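Local coordinates for 4-amino-4-deoxy-L-arabinose transferase or related glycosyltransferases of PMT family (Cupriavidus metallidurans, PDB 5EZM), which probably transfers a pentose, 4-amino-4-deoxy-L-arabinose, to lipid A as a zinc-containing, membrane-embedded glycosyltransferase of the GT-C fold, at residues Ala63-Arg67 and Pro494-Pro500; Arg79-Lys84 and Val516-Val521. The contacts are given in a common frame with arbitrary orientation. Numbering follows the deposited sequence.

Overall arrangement
Both contacts join the N-terminal part of the chain, helix 58-72 and the small hairpin that follows it, to the C-terminal domain of this GT-C glycosyltransferase. Contact 1 (63-67 with 494-500) is buried; contact 2 (79-84 with 516-521) is at the surface, and their centres are 15 Å apart. They touch directly: Ile65 CG1 is 3.4 Å from Tyr80 CD1, and Pro494 CB is 3.8 Å from Asn81 OD1. Contact 2 is the nearer to the metal site: the Lys84 side chain is about 12 Å from the bound zinc and about 9 Å from the side chain of its ligand Glu87. Contact 1 lies away from the annotated sites.

Contact 1: residues Ala63-Arg67 and Pro494-Pro500; sequences AEISR and PFYLRHP
Phe495 (chi1 t) lays one ring face over the methyl of Ala63, a CH-pi contact with Ala63 CB 4.2 Å from the ring centroid, 24° off the normal. Residues 63-67 are helical, with Arg67 N hydrogen-bonded to Ala63 O (2.9 Å). Residues 494-497 end a second helix, nearest at Glu64 and Phe495 (CA to CA 5.2 Å). Glu64 OE1 stands at the ring edge, 3.2 Å from Phe495 CA. Helix 58-72 of the N-terminal part packs here against the end of helix 493-497 in the C-terminal domain, which closes in a Schellman motif: Arg498 takes positive phi (52°), with His499 N hydrogen-bonded to Pro494 O (3.1 Å) and Arg498 N to Phe495 O (3.0 Å). Arg67 (chi1 and chi2 t, chi3 p) reaches across this cap, one guanidinium face over Arg498 C (3.8 Å from Arg67 NH2) and His499 N (3.7 Å from Arg67 NH1), Pro500 CG at its edge (3.9 Å from Arg67 NH1). Glu64 (chi1 t, chi2 p) holds it in an intrahelical salt bridge with two hydrogen bonds, Arg67 NE to Glu64 OE1 and Arg67 NH1 to Glu64 OE2, both 2.8 Å. Arg498 NH1 donates a hydrogen bond to Phe495 O (2.9 Å).

Contact 2: residues Arg79-Lys84 and Val516-Val521; sequences RYNALK and VEPQRV
Two arginines of like charge lie flat on one another: the guanidinium groups of Arg79 (chi1 m, chi2 and chi3 t) and Arg520 (chi1 m, chi2 t, chi3 p) stack with centres 4.5 Å apart and planes at 21°. The carboxylate of Glu517 (chi1 m, chi2 t) lies close to both, consistent with offsetting the like charges. It meets Arg79 in a bidentate salt bridge, Arg79 NH1 to Glu517 OE1 (2.6 Å) and Arg79 NH2 to Glu517 OE2 (3.0 Å), and a long, purely electrostatic pairing joins Arg520 NE to Glu517 OE1 (3.8 Å), completing a salt-bridge network. Residues 79-84 are a tight beta hairpin with a type I' turn, Asn81 and Ala82 at positive phi (56° and 70°), Tyr80 N hydrogen-bonded to Leu83 O (2.6 Å) and Leu83 N to Tyr80 O (3.2 Å). Arg79 NH1 also hydrogen-bonds to Ala82 O (2.9 Å). The hairpin docks on the loop between helices 511-516 and 525-534 of the C-terminal domain, which makes a 3-10 turn at 518-519. The nearest CA atoms, Leu83 and Glu517, are 7.6 Å apart. A water accepts from Lys84 N (2.6 Å) and donates to Glu517 OE1 (2.9 Å), linking the second hairpin strand to the carboxylate. Leu83 CD1 packs on Val521 CG2 (3.6 Å), and Lys84 CD on Val516 CG2 (4.0 Å); Lys84 NZ forms its salt bridge with Glu260. Met503 of strand 502-504 touches both Leu83 and Val521, while Glu68 of helix 58-72 accepts hydrogen bonds from Asn81 N and Ala82 N.

Contact 1: residues Ala63-Arg67 and Pro494-Pro500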
ATOM      1  N   ALA A  63     -11.101  -1.043   1.587  1.00 54.03           N
ATOM      2  CA  ALA A  63     -12.092   0.008   1.796  1.00 55.56           C
ATOM      3  C   ALA A  63     -13.445  -0.582   2.168  1.00 59.50           C
ATOM      4  O   ALA A  63     -14.161  -0.033   3.016  1.00 63.46           O
ATOM      5  CB  ALA A  63     -12.212   0.880   0.548  1.00 53.02           C
ATOM      6  N   GLU A  64     -13.802  -1.717   1.558  1.00 58.22           N
ATOM      7  CA  GLU A  64     -15.102  -2.331   1.812  1.00 56.86           C
ATOM      8  C   GLU A  64     -15.122  -3.084   3.133  1.00 57.36           C
ATOM      9  O   GLU A  64     -16.100  -2.991   3.881  1.00 62.13           O
ATOM     10  CB  GLU A  64     -15.483  -3.270   0.668  1.00 56.89           C
ATOM     11  CG  GLU A  64     -16.697  -4.148   0.972  1.00 59.66           C
ATOM     12  CD  GLU A  64     -17.974  -3.350   1.217  1.00 61.30           C
ATOM     13  OE1 GLU A  64     -18.030  -2.159   0.851  1.00 61.66           O
ATOM     14  OE2 GLU A  64     -18.933  -3.921   1.774  1.00 62.97           O
ATOM     15  N   ILE A  65     -14.071  -3.851   3.427  1.00 53.32           N
ATOM     16  CA  ILE A  65     -13.961  -4.477   4.742  1.00 52.79           C
ATOM     17  C   ILE A  65     -14.094  -3.423   5.830  1.00 54.65           C
ATOM     18  O   ILE A  65     -14.872  -3.571   6.781  1.00 56.89           O
ATOM     19  CB  ILE A  65     -12.636  -5.247   4.863  1.00 54.05           C
ATOM     20  CG1 ILE A  65     -12.666  -6.498   3.983  1.00 56.42           C
ATOM     21  CG2 ILE A  65     -12.373  -5.620   6.307  1.00 55.46           C
ATOM     22  CD1 ILE A  65     -11.346  -7.228   3.905  1.00 57.45           C
ATOM     23  N   SER A  66     -13.354  -2.323   5.686  1.00 57.36           N
ATOM     24  CA  SER A  66     -13.446  -1.252   6.671  1.00 56.23           C
ATOM     25  C   SER A  66     -14.845  -0.655   6.712  1.00 56.05           C
ATOM     26  O   SER A  66     -15.339  -0.299   7.787  1.00 57.54           O
ATOM     27  CB  SER A  66     -12.405  -0.179   6.375  1.00 53.50           C
ATOM     28  OG  SER A  66     -11.102  -0.695   6.574  1.00 52.50           O
ATOM     29  N   ARG A  67     -15.504  -0.540   5.556  1.00 54.76           N
ATOM     30  CA  ARG A  67     -16.878  -0.050   5.554  1.00 55.47           C
ATOM     31  C   ARG A  67     -17.786  -0.961   6.373  1.00 58.16           C
ATOM     32  O   ARG A  67     -18.578  -0.490   7.196  1.00 60.70           O
ATOM     33  CB  ARG A  67     -17.407   0.074   4.125  1.00 54.67           C
ATOM     34  CG  ARG A  67     -18.797   0.699   4.057  1.00 55.35           C
ATOM     35  CD  ARG A  67     -19.444   0.517   2.692  1.00 55.86           C
ATOM     36  NE  ARG A  67     -19.853  -0.864   2.455  1.00 57.42           N
ATOM     37  CZ  ARG A  67     -20.999  -1.384   2.882  1.00 61.48           C
ATOM     38  NH1 ARG A  67     -21.294  -2.649   2.617  1.00 64.01           N
ATOM     39  NH2 ARG A  67     -21.848  -0.640   3.576  1.00 63.37           N
ATOM     40  N   PRO A 494     -19.333  -3.267  -4.916  1.00 54.05           N
ATOM     41  CA  PRO A 494     -20.103  -3.292  -3.660  1.00 54.90           C
ATOM     42  C   PRO A 494     -19.806  -2.115  -2.747  1.00 59.78           C
ATOM     43  O   PRO A 494     -20.724  -1.617  -2.082  1.00 65.13           O
ATOM     44  CB  PRO A 494     -19.705  -4.634  -3.023  1.00 52.18           C
ATOM     45  CG  PRO A 494     -18.529  -5.114  -3.786  1.00 50.89           C
ATOM     46  CD  PRO A 494     -18.653  -4.550  -5.155  1.00 51.12           C
ATOM     47  N   PHE A 495     -18.556  -1.642  -2.701  1.00 56.83           N
ATOM     48  CA  PHE A 495     -18.248  -0.460  -1.902  1.00 52.23           C
ATOM     49  C   PHE A 495     -19.024   0.749  -2.400  1.00 52.48           C
ATOM     50  O   PHE A 495     -19.644   1.470  -1.610  1.00 51.98           O
ATOM     51  CB  PHE A 495     -16.746  -0.166  -1.928  1.00 50.33           C
ATOM     52  CG  PHE A 495     -16.366   1.118  -1.227  1.00 49.50           C
ATOM     53  CD1 PHE A 495     -16.182   1.147   0.148  1.00 51.30           C
ATOM     54  CD2 PHE A 495     -16.193   2.294  -1.943  1.00 49.50           C
ATOM     55  CE1 PHE A 495     -15.829   2.329   0.794  1.00 53.59           C
ATOM     56  CE2 PHE A 495     -15.840   3.478  -1.305  1.00 51.13           C
ATOM     57  CZ  PHE A 495     -15.658   3.495   0.064  1.00 52.54           C
ATOM     58  N   TYR A 496     -18.993   0.992  -3.712  1.00 55.42           N
ATOM     59  CA  TYR A 496     -19.691   2.153  -4.256  1.00 57.33           C
ATOM     60  C   TYR A 496     -21.200   2.024  -4.112  1.00 59.75           C
ATOM     61  O   TYR A 496     -21.901   3.041  -4.046  1.00 63.57           O
ATOM     62  CB  TYR A 496     -19.301   2.369  -5.716  1.00 52.33           C
ATOM     63  CG  TYR A 496     -17.943   3.002  -5.857  1.00 52.48           C
ATOM     64  CD1 TYR A 496     -17.764   4.356  -5.613  1.00 52.72           C
ATOM     65  CD2 TYR A 496     -16.832   2.247  -6.220  1.00 53.52           C
ATOM     66  CE1 TYR A 496     -16.521   4.945  -5.729  1.00 52.86           C
ATOM     67  CE2 TYR A 496     -15.580   2.831  -6.341  1.00 52.87           C
ATOM     68  CZ  TYR A 496     -15.435   4.180  -6.092  1.00 53.08           C
ATOM     69  OH  TYR A 496     -14.201   4.770  -6.207  1.00 57.24           O
ATOM     70  N   LEU A 497     -21.720   0.798  -4.048  1.00 56.93           N
ATOM     71  CA  LEU A 497     -23.146   0.609  -3.821  1.00 57.35           C
ATOM     72  C   LEU A 497     -23.527   0.659  -2.348  1.00 60.79           C
ATOM     73  O   LEU A 497     -24.724   0.724  -2.042  1.00 62.97           O
ATOM     74  CB  LEU A 497     -23.602  -0.725  -4.418  1.00 52.45           C
ATOM     75  CG  LEU A 497     -23.632  -0.775  -5.944  1.00 51.16           C
ATOM     76  CD1 LEU A 497     -23.924  -2.182  -6.421  1.00 49.83           C
ATOM     77  CD2 LEU A 497     -24.659   0.203  -6.485  1.00 51.19           C
ATOM     78  N   ARG A 498     -22.549   0.647  -1.441  1.00 60.64           N
ATOM     79  CA  ARG A 498     -22.796   0.489  -0.009  1.00 60.07           C
ATOM     80  C   ARG A 498     -23.668  -0.739   0.238  1.00 59.50           C
ATOM     81  O   ARG A 498     -24.652  -0.703   0.981  1.00 64.09           O
ATOM     82  CB  ARG A 498     -23.434   1.748   0.589  1.00 63.13           C
ATOM     83  CG  ARG A 498     -22.854   3.073   0.100  1.00 66.29           C
ATOM     84  CD  ARG A 498     -21.470   3.322   0.660  1.00 69.90           C
ATOM     85  NE  ARG A 498     -21.063   4.724   0.551  1.00 76.07           N
ATOM     86  CZ  ARG A 498     -20.236   5.202  -0.377  1.00 74.74           C
ATOM     87  NH1 ARG A 498     -19.719   4.390  -1.291  1.00 74.94           N
ATOM     88  NH2 ARG A 498     -19.921   6.492  -0.388  1.00 71.62           N
ATOM     89  N   HIS A 499     -23.301  -1.843  -0.414  1.00 57.42           N
ATOM     90  CA  HIS A 499     -24.132  -3.041  -0.436  1.00 59.08           C
ATOM     91  C   HIS A 499     -23.279  -4.284  -0.674  1.00 59.91           C
ATOM     92  O   HIS A 499     -22.589  -4.374  -1.697  1.00 60.45           O
ATOM     93  CB  HIS A 499     -25.204  -2.908  -1.516  1.00 58.31           C
ATOM     94  CG  HIS A 499     -26.287  -3.936  -1.431  1.00 60.35           C
ATOM     95  ND1 HIS A 499     -26.072  -5.267  -1.713  1.00 60.02           N
ATOM     96  CD2 HIS A 499     -27.599  -3.827  -1.111  1.00 62.80           C
ATOM     97  CE1 HIS A 499     -27.201  -5.935  -1.562  1.00 61.72           C
ATOM     98  NE2 HIS A 499     -28.145  -5.084  -1.198  1.00 62.11           N
ATOM     99  N   PRO A 500     -23.301  -5.257   0.231  1.00 59.53           N
ATOM    100  CA  PRO A 500     -22.431  -6.427   0.089  1.00 57.13           C
ATOM    101  C   PRO A 500     -22.930  -7.388  -0.977  1.00 57.65           C
ATOM    102  O   PRO A 500     -24.117  -7.446  -1.304  1.00 61.22           O
ATOM    103  CB  PRO A 500     -22.484  -7.088   1.474  1.00 56.70           C
ATOM    104  CG  PRO A 500     -23.144  -6.085   2.375  1.00 60.51           C
ATOM    105  CD  PRO A 500     -24.044  -5.283   1.498  1.00 60.99           C
TER

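Contact 2: residues Arg79-Lys84 and Val516-Val521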
ATOM      1  N   ARG A  79     -14.897  -9.077   8.387  1.00 59.69           N
ATOM      2  CA  ARG A  79     -15.797  -9.619   7.380  1.00 58.85           C
ATOM      3  C   ARG A  79     -15.627  -8.885   6.059  1.00 58.38           C
ATOM      4  O   ARG A  79     -15.399  -7.672   6.030  1.00 58.35           O
ATOM      5  CB  ARG A  79     -17.256  -9.544   7.840  1.00 57.20           C
ATOM      6  CG  ARG A  79     -17.588 -10.531   8.944  1.00 59.08           C
ATOM      7  CD  ARG A  79     -19.082 -10.623   9.196  1.00 60.71           C
ATOM      8  NE  ARG A  79     -19.374 -11.556  10.278  1.00 63.78           N
ATOM      9  CZ  ARG A  79     -19.636 -12.846  10.099  1.00 66.18           C
ATOM     10  NH1 ARG A  79     -19.651 -13.357   8.875  1.00 68.46           N
ATOM     11  NH2 ARG A  79     -19.883 -13.625  11.143  1.00 65.53           N
ATOM     12  N   TYR A  80     -15.731  -9.638   4.966  1.00 58.07           N
ATOM     13  CA  TYR A  80     -15.648  -9.104   3.611  1.00 59.50           C
ATOM     14  C   TYR A  80     -16.871  -9.608   2.858  1.00 58.77           C
ATOM     15  O   TYR A  80     -17.003 -10.814   2.616  1.00 56.74           O
ATOM     16  CB  TYR A  80     -14.349  -9.536   2.923  1.00 60.76           C
ATOM     17  CG  TYR A  80     -14.076  -8.869   1.589  1.00 60.48           C
ATOM     18  CD1 TYR A  80     -14.535  -7.586   1.320  1.00 61.54           C
ATOM     19  CD2 TYR A  80     -13.366  -9.530   0.596  1.00 60.72           C
ATOM     20  CE1 TYR A  80     -14.283  -6.973   0.099  1.00 61.98           C
ATOM     21  CE2 TYR A  80     -13.114  -8.929  -0.631  1.00 62.12           C
ATOM     22  CZ  TYR A  80     -13.575  -7.649  -0.875  1.00 60.33           C
ATOM     23  OH  TYR A  80     -13.328  -7.046  -2.092  1.00 54.94           O
ATOM     24  N   ASN A  81     -17.766  -8.684   2.503  1.00 56.80           N
ATOM     25  CA  ASN A  81     -19.058  -9.019   1.909  1.00 55.48           C
ATOM     26  C   ASN A  81     -19.835  -9.972   2.817  1.00 57.76           C
ATOM     27  O   ASN A  81     -20.318 -11.025   2.392  1.00 58.75           O
ATOM     28  CB  ASN A  81     -18.883  -9.587   0.501  1.00 54.39           C
ATOM     29  CG  ASN A  81     -18.259  -8.580  -0.450  1.00 56.19           C
ATOM     30  OD1 ASN A  81     -18.952  -7.737  -1.020  1.00 56.53           O
ATOM     31  ND2 ASN A  81     -16.941  -8.654  -0.614  1.00 57.13           N
ATOM     32  N   ALA A  82     -19.925  -9.590   4.093  1.00 59.11           N
ATOM     33  CA  ALA A  82     -20.703 -10.286   5.110  1.00 60.59           C
ATOM     34  C   ALA A  82     -20.085 -11.631   5.472  1.00 64.25           C
ATOM     35  O   ALA A  82     -20.614 -12.347   6.327  1.00 68.81           O
ATOM     36  CB  ALA A  82     -22.157 -10.469   4.658  1.00 57.74           C
ATOM     37  N   LEU A  83     -18.958 -11.978   4.856  1.00 62.88           N
ATOM     38  CA  LEU A  83     -18.316 -13.263   5.082  1.00 64.57           C
ATOM     39  C   LEU A  83     -17.004 -13.088   5.834  1.00 65.30           C
ATOM     40  O   LEU A  83     -16.276 -12.113   5.626  1.00 66.41           O
ATOM     41  CB  LEU A  83     -18.052 -13.989   3.761  1.00 63.82           C
ATOM     42  CG  LEU A  83     -19.279 -14.304   2.915  1.00 61.62           C
ATOM     43  CD1 LEU A  83     -18.834 -14.911   1.599  1.00 61.70           C
ATOM     44  CD2 LEU A  83     -20.213 -15.240   3.664  1.00 63.25           C
ATOM     45  N   LYS A  84     -16.712 -14.051   6.709  1.00 63.98           N
ATOM     46  CA  LYS A  84     -15.492 -14.010   7.504  1.00 60.91           C
ATOM     47  C   LYS A  84     -14.269 -13.938   6.602  1.00 61.35           C
ATOM     48  O   LYS A  84     -14.138 -14.706   5.644  1.00 58.81           O
ATOM     49  CB  LYS A  84     -15.403 -15.238   8.410  1.00 59.75           C
ATOM     50  CG  LYS A  84     -16.461 -15.301   9.495  1.00 59.20           C
ATOM     51  CD  LYS A  84     -16.264 -16.524  10.369  1.00 60.00           C
ATOM     52  CE  LYS A  84     -17.250 -16.542  11.522  1.00 61.62           C
ATOM     53  NZ  LYS A  84     -16.941 -17.623  12.504  1.00 63.90           N
ATOM     54  N   VAL A 516     -17.775 -21.834   6.256  1.00 75.35           N
ATOM     55  CA  VAL A 516     -18.052 -21.878   7.688  1.00 76.00           C
ATOM     56  C   VAL A 516     -19.403 -21.264   8.030  1.00 73.65           C
ATOM     57  O   VAL A 516     -19.941 -21.533   9.111  1.00 76.56           O
ATOM     58  CB  VAL A 516     -16.942 -21.175   8.486  1.00 75.49           C
ATOM     59  CG1 VAL A 516     -15.631 -21.935   8.347  1.00 78.05           C
ATOM     60  CG2 VAL A 516     -16.784 -19.741   8.017  1.00 71.06           C
ATOM     61  N   GLU A 517     -19.964 -20.444   7.146  1.00 71.01           N
ATOM     62  CA  GLU A 517     -21.303 -19.879   7.314  1.00 73.14           C
ATOM     63  C   GLU A 517     -22.070 -20.059   6.010  1.00 72.59           C
ATOM     64  O   GLU A 517     -22.340 -19.090   5.289  1.00 69.39           O
ATOM     65  CB  GLU A 517     -21.234 -18.406   7.724  1.00 73.28           C
ATOM     66  CG  GLU A 517     -20.769 -18.181   9.162  1.00 79.04           C
ATOM     67  CD  GLU A 517     -20.686 -16.708   9.542  1.00 79.51           C
ATOM     68  OE1 GLU A 517     -20.432 -15.868   8.653  1.00 76.74           O
ATOM     69  OE2 GLU A 517     -20.878 -16.392  10.736  1.00 82.53           O
ATOM     70  N   PRO A 518     -22.446 -21.299   5.679  1.00 76.16           N
ATOM     71  CA  PRO A 518     -23.057 -21.561   4.366  1.00 78.81           C
ATOM     72  C   PRO A 518     -24.457 -20.990   4.202  1.00 84.29           C
ATOM     73  O   PRO A 518     -24.953 -20.946   3.069  1.00 82.08           O
ATOM     74  CB  PRO A 518     -23.076 -23.092   4.291  1.00 81.07           C
ATOM     75  CG  PRO A 518     -23.141 -23.526   5.716  1.00 82.44           C
ATOM     76  CD  PRO A 518     -22.334 -22.524   6.490  1.00 79.11           C
ATOM     77  N   GLN A 519     -25.109 -20.555   5.279  1.00 92.55           N
ATOM     78  CA  GLN A 519     -26.436 -19.961   5.177  1.00 95.60           C
ATOM     79  C   GLN A 519     -26.410 -18.534   4.641  1.00 92.35           C
ATOM     80  O   GLN A 519     -27.473 -17.914   4.526  1.00 93.55           O
ATOM     81  CB  GLN A 519     -27.133 -19.987   6.540  1.00101.79           C
ATOM     82  CG  GLN A 519     -27.477 -21.388   7.025  1.00111.00           C
ATOM     83  CD  GLN A 519     -28.299 -21.383   8.300  1.00118.42           C
ATOM     84  OE1 GLN A 519     -28.514 -20.336   8.911  1.00119.61           O
ATOM     85  NE2 GLN A 519     -28.766 -22.558   8.706  1.00123.98           N
ATOM     86  N   ARG A 520     -25.233 -18.007   4.309  1.00 87.57           N
ATOM     87  CA  ARG A 520     -25.088 -16.656   3.785  1.00 82.33           C
ATOM     88  C   ARG A 520     -24.618 -16.643   2.337  1.00 76.83           C
ATOM     89  O   ARG A 520     -24.271 -15.577   1.815  1.00 75.17           O
ATOM     90  CB  ARG A 520     -24.111 -15.860   4.654  1.00 83.91           C
ATOM     91  CG  ARG A 520     -24.294 -16.071   6.148  1.00 89.80           C
ATOM     92  CD  ARG A 520     -23.156 -15.438   6.935  1.00 91.77           C
ATOM     93  NE  ARG A 520     -23.196 -13.981   6.895  1.00 91.12           N
ATOM     94  CZ  ARG A 520     -23.601 -13.219   7.907  1.00 92.71           C
ATOM     95  NH1 ARG A 520     -23.994 -13.779   9.042  1.00 94.90           N
ATOM     96  NH2 ARG A 520     -23.606 -11.898   7.786  1.00 92.30           N
ATOM     97  N   VAL A 521     -24.611 -17.796   1.674  1.00 73.77           N
ATOM     98  CA  VAL A 521     -23.959 -17.950   0.378  1.00 67.52           C
ATOM     99  C   VAL A 521     -24.696 -19.023  -0.417  1.00 67.17           C
ATOM    100  O   VAL A 521     -25.189 -20.003   0.148  1.00 70.18           O
ATOM    101  CB  VAL A 521     -22.460 -18.284   0.571  1.00 65.36           C
ATOM    102  CG1 VAL A 521     -21.917 -19.121  -0.572  1.00 67.59           C
ATOM    103  CG2 VAL A 521     -21.651 -17.005   0.719  1.00 61.14           C
TER
HETATM  104  O   HOH W   1     -18.119 -16.270   6.970  1.00 68.38           O